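Local coordinates for motility protein B (Helicobacter pylori, PDB 3S0Y) that probably forms the flagellar motor stator together with MotA and may fasten this torque-generating machinery to the cell wall, at residues N29-A34 with G42-Q47; G51-L56 with E165-T170; N64-A69 with V106-K111; E79-I84 with K126-Y131. All blocks are in the same frame, centred on the assembly; numbering follows the deposited sequence. Where two conformers were deposited one is given.

Contact 1: residues N29-A34 with G42-Q47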
# COMPACT_ATOMS: atom_id res chain seq x y z
N ASN A 29 -22.38 -1.98 -0.22
CA ASN A 29 -21.38 -2.99 -0.57
C ASN A 29 -20.45 -2.51 -1.67
O ASN A 29 -20.82 -2.43 -2.84
CB ASN A 29 -22.05 -4.29 -1.00
CG ASN A 29 -21.06 -5.28 -1.54
OD1 ASN A 29 -19.96 -5.44 -0.99
ND2 ASN A 29 -21.42 -5.95 -2.64
N THR A 30 -19.21 -2.23 -1.29
CA THR A 30 -18.25 -1.61 -2.19
C THR A 30 -17.30 -2.63 -2.82
O THR A 30 -16.25 -2.25 -3.35
CB THR A 30 -17.45 -0.59 -1.43
OG1 THR A 30 -16.84 -1.23 -0.31
CG2 THR A 30 -18.37 0.52 -0.93
N GLU A 31 -17.68 -3.91 -2.75
CA GLU A 31 -16.94 -5.00 -3.39
C GLU A 31 -17.82 -5.73 -4.36
O GLU A 31 -19.03 -5.87 -4.16
CB GLU A 31 -16.44 -6.01 -2.36
CG GLU A 31 -15.37 -5.51 -1.43
CD GLU A 31 -14.56 -6.65 -0.81
OE1 GLU A 31 -15.13 -7.71 -0.49
OE2 GLU A 31 -13.33 -6.49 -0.66
N THR A 32 -17.20 -6.19 -5.44
CA THR A 32 -17.86 -7.04 -6.39
C THR A 32 -16.91 -8.15 -6.78
O THR A 32 -15.69 -7.96 -6.80
CB THR A 32 -18.30 -6.25 -7.64
OG1 THR A 32 -17.22 -5.43 -8.11
CG2 THR A 32 -19.50 -5.38 -7.30
N LYS A 33 -17.48 -9.31 -7.07
CA LYS A 33 -16.71 -10.45 -7.52
C LYS A 33 -16.18 -10.11 -8.91
O LYS A 33 -16.90 -9.56 -9.74
CB LYS A 33 -17.56 -11.72 -7.51
CG LYS A 33 -18.06 -12.10 -6.11
CD LYS A 33 -19.04 -13.29 -6.14
CE LYS A 33 -19.67 -13.52 -4.77
NZ LYS A 33 -20.80 -14.50 -4.83
N ALA A 34 -14.90 -10.39 -9.15
CA ALA A 34 -14.27 -10.03 -10.41
C ALA A 34 -13.95 -11.31 -11.17
O ALA A 34 -13.75 -12.36 -10.56
CB ALA A 34 -13.01 -9.22 -10.17
N GLY A 42 -12.56 -15.95 -7.75
CA GLY A 42 -12.21 -15.57 -6.39
C GLY A 42 -11.62 -14.17 -6.28
O GLY A 42 -11.41 -13.68 -5.16
N SER A 43 -11.34 -13.51 -7.40
CA SER A 43 -10.87 -12.12 -7.34
C SER A 43 -12.04 -11.19 -7.01
O SER A 43 -13.19 -11.47 -7.39
CB SER A 43 -10.23 -11.69 -8.65
OG SER A 43 -9.11 -12.50 -8.95
N VAL A 44 -11.75 -10.09 -6.31
CA VAL A 44 -12.73 -9.03 -6.09
C VAL A 44 -12.17 -7.66 -6.47
O VAL A 44 -10.96 -7.43 -6.44
CB VAL A 44 -13.25 -8.99 -4.63
CG1 VAL A 44 -14.04 -10.25 -4.30
CG2 VAL A 44 -12.13 -8.79 -3.63
N LEU A 45 -13.08 -6.78 -6.88
CA LEU A 45 -12.77 -5.39 -7.16
C LEU A 45 -13.44 -4.56 -6.07
O LEU A 45 -14.64 -4.66 -5.88
CB LEU A 45 -13.31 -4.98 -8.53
CG LEU A 45 -13.14 -3.51 -8.92
CD1 LEU A 45 -11.68 -3.20 -9.10
CD2 LEU A 45 -13.98 -3.16 -10.18
N GLU A 46 -12.65 -3.79 -5.35
CA GLU A 46 -13.17 -2.95 -4.27
C GLU A 46 -12.98 -1.48 -4.62
O GLU A 46 -11.90 -1.08 -5.09
CB GLU A 46 -12.45 -3.24 -2.95
CG GLU A 46 -13.00 -2.41 -1.76
CD GLU A 46 -12.28 -2.64 -0.43
OE1 GLU A 46 -11.19 -3.24 -0.42
OE2 GLU A 46 -12.82 -2.19 0.62
N GLN A 47 -14.00 -0.67 -4.32
CA GLN A 47 -13.86 0.79 -4.47
C GLN A 47 -13.71 1.41 -3.10
O GLN A 47 -14.50 1.12 -2.20
CB GLN A 47 -15.08 1.43 -5.14
CG GLN A 47 -14.85 2.94 -5.50
CD GLN A 47 -15.95 3.57 -6.35
OE1 GLN A 47 -17.11 3.20 -6.25
NE2 GLN A 47 -15.57 4.56 -7.16
O HOH W 1 -16.43 -2.46 -6.76
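Glu-31, Ala-34 and Thr-30 give up the most surface here, and each meets residues 42-47 in its own way. Thr-30 works through its backbone: its O accepts from Gln-47 N at 2.9 Å, nearly in line with the carbonyl bond, and also receives the CA-H of Glu-46. Next along, Thr-32 and Leu-45 donate to each other's carbonyl oxygen, with Leu-45 N to Thr-32 O at 2.9 Å, while a water donates to Leu-45 O. Glu-31 projects from the face opposite that of Thr-32. Its CG, placed beside the backbone N (chi1 -68°), meets Glu-46 CG at 3.9 Å, and the two carboxylates stand almost perpendicular, 82° apart, with Glu-31 OE2 and Glu-46 OE1 also 3.9 Å from each other. This proximity of like charges is probably relieved by Lys-55, which makes a salt bridge to Glu-46 and a weak, long ion pair with Glu-31. Ala-34 touches Ser-43 on the Thr-32 face, CB to CB at 4.0 Å, and its N donates to Ser-43 O. The result is an antiparallel ladder between neighbouring strands of the sheet, as in a hairpin whose connection is elaborated, with strand 31-36 at one margin.

Contact 2: residues G51-L56 with E165-T170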
# COMPACT_ATOMS: atom_id res chain seq x y z
N GLY A 51 -9.50 5.53 -4.52
CA GLY A 51 -9.02 4.62 -5.56
C GLY A 51 -9.74 3.29 -5.66
O GLY A 51 -10.78 3.09 -5.02
N SER A 52 -9.22 2.42 -6.53
CA SER A 52 -9.76 1.10 -6.75
C SER A 52 -8.74 0.03 -6.36
O SER A 52 -7.55 0.22 -6.57
CB SER A 52 -10.13 0.92 -8.21
OG SER A 52 -11.20 1.76 -8.57
N ILE A 53 -9.21 -1.07 -5.80
CA ILE A 53 -8.34 -2.17 -5.41
C ILE A 53 -8.82 -3.46 -6.08
O ILE A 53 -9.98 -3.88 -5.91
CB ILE A 53 -8.28 -2.37 -3.88
CG1 ILE A 53 -8.00 -1.07 -3.12
CG2 ILE A 53 -7.16 -3.36 -3.50
CD1 ILE A 53 -8.49 -1.12 -1.69
N LEU A 54 -7.94 -4.06 -6.88
CA LEU A 54 -8.17 -5.40 -7.41
C LEU A 54 -7.45 -6.39 -6.50
O LEU A 54 -6.24 -6.32 -6.33
CB LEU A 54 -7.66 -5.51 -8.85
CG LEU A 54 -7.90 -6.84 -9.55
CD1 LEU A 54 -9.44 -7.14 -9.67
CD2 LEU A 54 -7.21 -6.89 -10.95
N LYS A 55 -8.21 -7.29 -5.88
CA LYS A 55 -7.66 -8.27 -4.95
C LYS A 55 -7.63 -9.66 -5.60
O LYS A 55 -8.66 -10.16 -6.04
CB LYS A 55 -8.47 -8.34 -3.66
CG LYS A 55 -8.70 -7.00 -3.01
CD LYS A 55 -9.33 -7.18 -1.65
CE LYS A 55 -9.77 -5.86 -1.12
NZ LYS A 55 -10.27 -5.95 0.31
N LEU A 56 -6.44 -10.25 -5.61
CA LEU A 56 -6.16 -11.51 -6.26
C LEU A 56 -5.72 -12.54 -5.23
O LEU A 56 -4.69 -12.37 -4.59
CB LEU A 56 -5.03 -11.34 -7.27
CG LEU A 56 -5.32 -10.15 -8.22
CD1 LEU A 56 -4.04 -9.74 -8.96
CD2 LEU A 56 -6.50 -10.49 -9.16
N GLU A 165 -2.75 -7.29 -3.88
CA GLU A 165 -3.70 -6.25 -4.22
C GLU A 165 -3.04 -5.31 -5.21
O GLU A 165 -1.85 -5.03 -5.12
CB GLU A 165 -4.19 -5.50 -2.98
CG GLU A 165 -4.86 -6.40 -1.93
CD GLU A 165 -5.44 -5.62 -0.76
OE1 GLU A 165 -5.27 -4.37 -0.72
OE2 GLU A 165 -6.06 -6.26 0.11
N ILE A 166 -3.81 -4.89 -6.20
CA ILE A 166 -3.37 -3.88 -7.15
C ILE A 166 -4.24 -2.66 -6.92
O ILE A 166 -5.46 -2.71 -7.10
CB ILE A 166 -3.46 -4.36 -8.58
CG1 ILE A 166 -2.53 -5.59 -8.74
CG2 ILE A 166 -3.04 -3.24 -9.54
CD1 ILE A 166 -2.62 -6.27 -10.07
N PHE A 167 -3.59 -1.58 -6.47
CA PHE A 167 -4.29 -0.31 -6.13
C PHE A 167 -4.07 0.75 -7.21
O PHE A 167 -2.93 1.02 -7.61
CB PHE A 167 -3.81 0.18 -4.79
CG PHE A 167 -4.35 1.51 -4.37
CD1 PHE A 167 -5.69 1.70 -4.15
CD2 PHE A 167 -3.49 2.56 -4.15
CE1 PHE A 167 -6.17 2.95 -3.72
CE2 PHE A 167 -3.95 3.79 -3.71
CZ PHE A 167 -5.28 3.98 -3.51
N PHE A 168 -5.18 1.29 -7.69
CA PHE A 168 -5.22 2.26 -8.78
C PHE A 168 -5.64 3.61 -8.22
O PHE A 168 -6.68 3.69 -7.57
CB PHE A 168 -6.27 1.88 -9.80
CG PHE A 168 -6.05 0.57 -10.44
CD1 PHE A 168 -5.54 0.49 -11.72
CD2 PHE A 168 -6.36 -0.59 -9.79
CE1 PHE A 168 -5.33 -0.73 -12.31
CE2 PHE A 168 -6.18 -1.81 -10.39
CZ PHE A 168 -5.65 -1.87 -11.65
N SER A 169 -4.85 4.64 -8.48
CA SER A 169 -5.09 5.96 -7.90
C SER A 169 -4.43 7.04 -8.74
O SER A 169 -3.83 6.76 -9.77
CB SER A 169 -4.61 6.03 -6.45
OG SER A 169 -3.21 5.98 -6.33
N THR A 170 -4.58 8.29 -8.32
CA THR A 170 -3.82 9.36 -8.97
C THR A 170 -3.29 10.30 -7.90
O THR A 170 -3.68 10.19 -6.73
CB THR A 170 -4.64 10.22 -9.96
OG1 THR A 170 -5.52 11.10 -9.25
CG2 THR A 170 -5.44 9.37 -10.91
O HOH W 2 -8.18 -5.70 1.61
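Glu-165 loses more surface than any other residue in this pairing, lying against Ile-53 and Lys-55 on one face of two antiparallel strands. Ile-53 CG2 meets the acid at two points, 3.5 Å from Glu-165 OE1 and 3.7 Å from Glu-165 CB. Lys-55 runs alongside it in the same direction, extended throughout, so that aliphatic carbon touches the acid before the charges do: Lys-55 CD is 3.8 Å from Glu-165 OE2, whereas Lys-55 NZ is 4.2 Å away, beyond a salt bridge, and a water accepts from Lys-55 NZ and donates to Glu-165 OE2. Phe-167 continues this face. With CG anti to the backbone N (chi1 175°), its ring reaches the start of the other strand obliquely, CE1 lying 3.8 Å from Gly-51 CA. The other face, which also carries Ser-52, is mostly apolar. Leu-56 CD1 meets Ile-166 CD1 at 3.9 Å, and the Phe-168 ring turns an edge toward Ser-52 O and Leu-54 CB. Between the two faces, reciprocal backbone bonds join Ser-52 with Phe-168 and Leu-54 with Ile-166, fixing the register. A second shell steadies the ends: Arg-163 makes a salt bridge to Glu-165, Glu-46 does the same for Lys-55, and Ile-81 of helix 75-86 packs on Leu-54, Leu-56 and Ile-166. Strand 164-169 also bonds to strand 93-98. Inserting the last strand between the 51-56 and 93-98 strands, with helices packed against the mostly apolar face, is the topology of the OmpA-like alpha/beta fold.

Contact 3: residues N64-A69 with V106-K111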
# COMPACT_ATOMS: atom_id res chain seq x y z
N ASN A 64 2.78 -21.27 -4.86
CA ASN A 64 2.31 -21.47 -3.47
C ASN A 64 2.38 -20.18 -2.67
O ASN A 64 2.93 -19.20 -3.13
CB ASN A 64 3.03 -22.61 -2.76
CG ASN A 64 4.53 -22.38 -2.61
OD1 ASN A 64 4.97 -21.47 -1.90
ND2 ASN A 64 5.32 -23.26 -3.24
N ALA A 65 1.84 -20.21 -1.45
CA ALA A 65 1.74 -19.02 -0.60
C ALA A 65 3.05 -18.64 0.12
O ALA A 65 3.13 -17.60 0.78
CB ALA A 65 0.61 -19.22 0.41
N THR A 66 4.08 -19.47 0.00
CA THR A 66 5.36 -19.12 0.63
C THR A 66 6.49 -18.99 -0.38
O THR A 66 7.67 -19.13 -0.04
CB THR A 66 5.74 -20.12 1.73
OG1 THR A 66 5.87 -21.43 1.16
CG2 THR A 66 4.71 -20.14 2.82
N SER A 67 6.12 -18.69 -1.63
CA SER A 67 7.09 -18.56 -2.70
C SER A 67 6.75 -17.38 -3.57
O SER A 67 5.61 -16.93 -3.61
CB SER A 67 7.09 -19.83 -3.54
OG SER A 67 7.76 -19.64 -4.76
N ASP A 68 7.75 -16.91 -4.31
CA ASP A 68 7.55 -15.85 -5.29
C ASP A 68 7.63 -16.41 -6.70
O ASP A 68 7.86 -15.67 -7.63
CB ASP A 68 8.55 -14.70 -5.09
CG ASP A 68 9.98 -15.09 -5.34
OD1 ASP A 68 10.30 -16.30 -5.43
OD2 ASP A 68 10.79 -14.15 -5.43
N ALA A 69 7.45 -17.72 -6.84
CA ALA A 69 7.46 -18.34 -8.17
C ALA A 69 6.09 -18.19 -8.82
O ALA A 69 5.09 -18.73 -8.33
CB ALA A 69 7.85 -19.79 -8.07
N VAL A 106 11.25 -20.83 7.55
CA VAL A 106 12.56 -21.51 7.68
C VAL A 106 12.95 -22.45 6.52
O VAL A 106 14.15 -22.61 6.24
CB VAL A 106 12.66 -22.31 9.00
CG1 VAL A 106 11.58 -23.40 9.06
CG2 VAL A 106 14.05 -22.94 9.16
N LYS A 107 11.96 -23.06 5.86
CA LYS A 107 12.22 -23.95 4.71
C LYS A 107 12.40 -23.23 3.38
O LYS A 107 12.62 -23.88 2.35
CB LYS A 107 11.12 -25.03 4.57
CG LYS A 107 9.78 -24.56 4.00
CD LYS A 107 9.59 -24.83 2.50
CE LYS A 107 8.11 -24.78 2.12
NZ LYS A 107 7.43 -23.59 2.74
N THR A 108 12.34 -21.90 3.40
CA THR A 108 12.44 -21.06 2.19
C THR A 108 13.71 -20.20 2.29
O THR A 108 14.42 -20.22 3.30
CB THR A 108 11.25 -20.08 2.09
OG1 THR A 108 11.45 -18.98 3.00
CG2 THR A 108 9.91 -20.76 2.40
N ARG A 109 14.00 -19.42 1.26
CA ARG A 109 15.14 -18.48 1.33
C ARG A 109 14.77 -17.17 2.04
O ARG A 109 15.63 -16.31 2.28
CB ARG A 109 15.66 -18.17 -0.08
CG ARG A 109 14.72 -17.28 -0.91
CD ARG A 109 15.48 -16.41 -1.91
NE ARG A 109 14.60 -15.74 -2.87
CZ ARG A 109 14.30 -14.44 -2.89
NH1 ARG A 109 14.79 -13.57 -2.00
NH2 ARG A 109 13.48 -13.99 -3.84
N PHE A 110 13.48 -16.99 2.35
CA PHE A 110 13.01 -15.75 2.94
C PHE A 110 13.29 -15.64 4.43
O PHE A 110 13.16 -16.62 5.17
CB PHE A 110 11.53 -15.54 2.63
CG PHE A 110 11.26 -15.56 1.17
CD1 PHE A 110 11.65 -14.50 0.37
CD2 PHE A 110 10.71 -16.67 0.57
CE1 PHE A 110 11.46 -14.54 -0.99
CE2 PHE A 110 10.54 -16.72 -0.81
CZ PHE A 110 10.90 -15.64 -1.58
N LYS A 111 13.71 -14.45 4.86
CA LYS A 111 14.06 -14.22 6.26
C LYS A 111 12.94 -13.52 7.03
O LYS A 111 13.04 -13.40 8.22
CB LYS A 111 15.31 -13.35 6.40
CG LYS A 111 16.57 -13.86 5.68
CD LYS A 111 17.54 -12.68 5.38
CE LYS A 111 17.00 -11.83 4.23
NZ LYS A 111 17.88 -10.75 3.71
O HOH W 3 12.79 -17.20 -4.31
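Two loops stiffened by small side-chain turns meet where Thr-66 and Asp-68 face Thr-108, Arg-109 and Phe-110. Asn-64 OD1 accepts from Thr-66 N in an Asx turn, using a lone pair in the plane of the amide, and Thr-108 OG1 accepts from Phe-110 N in an ST turn and is also hydrogen-bonded to Leu-105 O. Between the loops, Asp-68 OD2 forms a salt bridge with Arg-109 NH2 at 3.1 Å; the oxygen arrives at the guanidinium's edge, with the two planes 62° apart. A water extends the link, donating to Asp-68 OD1 and accepting from Arg-109 NE at 2.7 Å. Phe-110 packs beside this pair. Its CZ points at Asp-68 CG, 3.9 Å away, with carboxylate and ring nearly perpendicular (87°), while Phe-110 CE1 lies over the guanidinium face of Arg-109. Thr-66 O rests 3.7 Å from Thr-108 CG2, and in the conformer given, the Lys-107 chain bends round so that NZ donates to Thr-66 OG1. Helix 113-130 supports the junction: Asn-119 accepts from Arg-109 NH2, Arg-120 bonds to the carbonyls of Asn-64 and Ser-67, and Leu-116 packs on Phe-110. Helix 155-161 also reaches loop 64-69, Arg-158 touching Thr-66, so this loop meets two helices.

Contact 4: residues E79-I84 with K126-Y131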
# COMPACT_ATOMS: atom_id res chain seq x y z
N GLU A 79 -1.45 -10.88 -17.95
CA GLU A 79 -1.56 -10.20 -19.25
C GLU A 79 -2.87 -9.41 -19.37
O GLU A 79 -2.88 -8.26 -19.83
CB GLU A 79 -1.44 -11.20 -20.41
CG GLU A 79 -1.72 -10.55 -21.77
CD GLU A 79 -1.25 -11.34 -22.96
OE1 GLU A 79 -1.29 -12.59 -22.92
OE2 GLU A 79 -0.87 -10.69 -23.98
N ARG A 80 -3.97 -10.01 -18.93
CA ARG A 80 -5.29 -9.33 -18.96
C ARG A 80 -5.34 -8.07 -18.11
O ARG A 80 -5.90 -7.05 -18.51
CB ARG A 80 -6.37 -10.28 -18.49
CG ARG A 80 -6.57 -11.45 -19.40
CD ARG A 80 -6.99 -11.03 -20.82
NE ARG A 80 -7.98 -9.94 -20.83
CZ ARG A 80 -9.19 -9.99 -21.41
NH1 ARG A 80 -9.99 -8.92 -21.35
NH2 ARG A 80 -9.61 -11.07 -22.07
N ILE A 81 -4.75 -8.14 -16.93
CA ILE A 81 -4.66 -6.95 -16.10
C ILE A 81 -3.80 -5.91 -16.82
O ILE A 81 -4.16 -4.75 -16.84
CB ILE A 81 -4.09 -7.26 -14.71
CG1 ILE A 81 -4.99 -8.24 -13.95
CG2 ILE A 81 -3.92 -5.95 -13.90
CD1 ILE A 81 -4.30 -8.81 -12.66
N ALA A 82 -2.68 -6.32 -17.41
CA ALA A 82 -1.83 -5.38 -18.14
C ALA A 82 -2.59 -4.73 -19.27
O ALA A 82 -2.44 -3.53 -19.48
CB ALA A 82 -0.56 -6.07 -18.69
N LYS A 83 -3.38 -5.50 -20.00
CA LYS A 83 -4.15 -4.92 -21.11
C LYS A 83 -5.11 -3.85 -20.62
O LYS A 83 -5.19 -2.76 -21.19
CB LYS A 83 -4.95 -5.97 -21.89
CG LYS A 83 -5.28 -5.49 -23.29
CD LYS A 83 -6.68 -5.82 -23.77
CE LYS A 83 -6.98 -5.17 -25.12
NZ LYS A 83 -6.72 -6.07 -26.29
N ILE A 84 -5.82 -4.13 -19.54
CA ILE A 84 -6.79 -3.15 -19.02
C ILE A 84 -6.09 -1.88 -18.53
O ILE A 84 -6.58 -0.78 -18.77
CB ILE A 84 -7.72 -3.78 -17.98
CG1 ILE A 84 -8.54 -4.88 -18.68
CG2 ILE A 84 -8.69 -2.77 -17.41
CD1 ILE A 84 -9.04 -5.97 -17.77
N LYS A 126 6.90 -6.89 -12.19
CA LYS A 126 7.81 -7.15 -13.30
C LYS A 126 7.07 -7.85 -14.44
O LYS A 126 7.33 -7.55 -15.61
CB LYS A 126 9.04 -7.91 -12.85
CG LYS A 126 9.92 -7.07 -11.90
CD LYS A 126 10.81 -6.06 -12.65
CE LYS A 126 12.04 -6.76 -13.25
NZ LYS A 126 12.92 -5.82 -13.99
N VAL A 127 6.15 -8.78 -14.12
CA VAL A 127 5.36 -9.41 -15.18
C VAL A 127 4.42 -8.42 -15.88
O VAL A 127 4.19 -8.51 -17.09
CB VAL A 127 4.59 -10.64 -14.69
CG1 VAL A 127 3.74 -11.21 -15.81
CG2 VAL A 127 5.58 -11.67 -14.13
N LEU A 128 3.83 -7.49 -15.13
CA LEU A 128 3.05 -6.42 -15.75
C LEU A 128 3.90 -5.62 -16.75
O LEU A 128 3.44 -5.20 -17.83
CB LEU A 128 2.47 -5.49 -14.67
CG LEU A 128 1.29 -6.03 -13.86
CD1 LEU A 128 0.96 -5.09 -12.65
CD2 LEU A 128 0.03 -6.20 -14.76
N ILE A 129 5.15 -5.39 -16.36
CA ILE A 129 6.09 -4.68 -17.23
C ILE A 129 6.39 -5.51 -18.48
O ILE A 129 6.40 -5.00 -19.60
CB ILE A 129 7.36 -4.27 -16.48
CG1 ILE A 129 6.99 -3.20 -15.46
CG2 ILE A 129 8.42 -3.73 -17.49
CD1 ILE A 129 8.05 -2.90 -14.44
N GLN A 130 6.58 -6.81 -18.30
CA GLN A 130 6.78 -7.70 -19.44
C GLN A 130 5.64 -7.55 -20.44
O GLN A 130 5.84 -7.57 -21.66
CB GLN A 130 6.87 -9.15 -18.98
CG GLN A 130 8.20 -9.59 -18.42
CD GLN A 130 8.16 -11.03 -18.03
OE1 GLN A 130 8.77 -11.91 -18.69
NE2 GLN A 130 7.40 -11.32 -17.01
N TYR A 131 4.42 -7.44 -19.93
CA TYR A 131 3.25 -7.27 -20.78
C TYR A 131 2.92 -5.83 -21.19
O TYR A 131 1.85 -5.60 -21.74
CB TYR A 131 2.02 -7.94 -20.16
CG TYR A 131 2.06 -9.44 -20.23
CD1 TYR A 131 1.95 -10.10 -21.46
CD2 TYR A 131 2.14 -10.19 -19.09
CE1 TYR A 131 1.97 -11.49 -21.53
CE2 TYR A 131 2.18 -11.60 -19.16
CZ TYR A 131 2.06 -12.22 -20.37
OH TYR A 131 2.09 -13.59 -20.40
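Helix 75-86 comes close to the C-terminal end of helix 113-130, with CA atoms of Ala-82 and Leu-128 5.5 Å apart and Tyr-131 facing Glu-79 just where the chain leaves helix 113-130. The small side chain of Ala-82 is consistent with this closeness: its CB touches Tyr-131 CB at 3.5 Å and Leu-128 CD2 at 4.0 Å. The same methyl of Leu-128 also reaches Ile-81 CG2, at 4.1 Å, so one branch of the leucine serves two successive residues of the opposing helix. Tyr-131 supplies the broadest surface. Its ring lies with one face against Glu-79, and Glu-79 CB stands 3.5 Å from the ring centroid, only 8° off the normal, a CH-pi contact over the centre. From there CG runs anti to the backbone N (chi1 173°) and carries the acid across the ring margin. The carboxylate ends inclined by 26° to the ring plane, with Glu-79 CD 3.5 Å from Tyr-131 CE1. Around this pair, Met-75 packs on Tyr-131 and Val-133 on both Ala-82 and Leu-128, while Gln-86 makes weak hydrogen bonds to the carbonyl oxygens of Ala-82 and Tyr-131. No hydrogen bond or salt bridge spans the two segments themselves. Within them the association therefore rests mainly on van der Waals packing and the CH-pi contact, with Gln-86 adding a weak polar link from helix 75-86: methyl groups meet on the Leu-128 side, and on the other the aliphatic part of an acidic residue serves as an apolar surface against an aromatic face.

How the contacts relate
The contacts illustrate how one alpha/beta domain is assembled from local and distant pairings. Contacts 1 and 2, centres about 11 Å apart, share a mixed sheet: strands 43-48 and 51-56 are neighbours in it, and backbone bonds join Glu-46 to Ile-53 and Val-44 to Lys-55. Contact 1 closes before contact 2 opens, whereas contacts 3 and 4 are nested within the loop that contact 2 closes, their segments alternating along the chain. Contact 4, about 14 Å from contact 2 between centres, touches the sheet through Ile-81. Contact 3, about 24 Å from contact 4 between centres, lies in the loops before helices 75-86 and 113-130, so the contacts sample sheet, helix layer and loops of one OmpA-like domain.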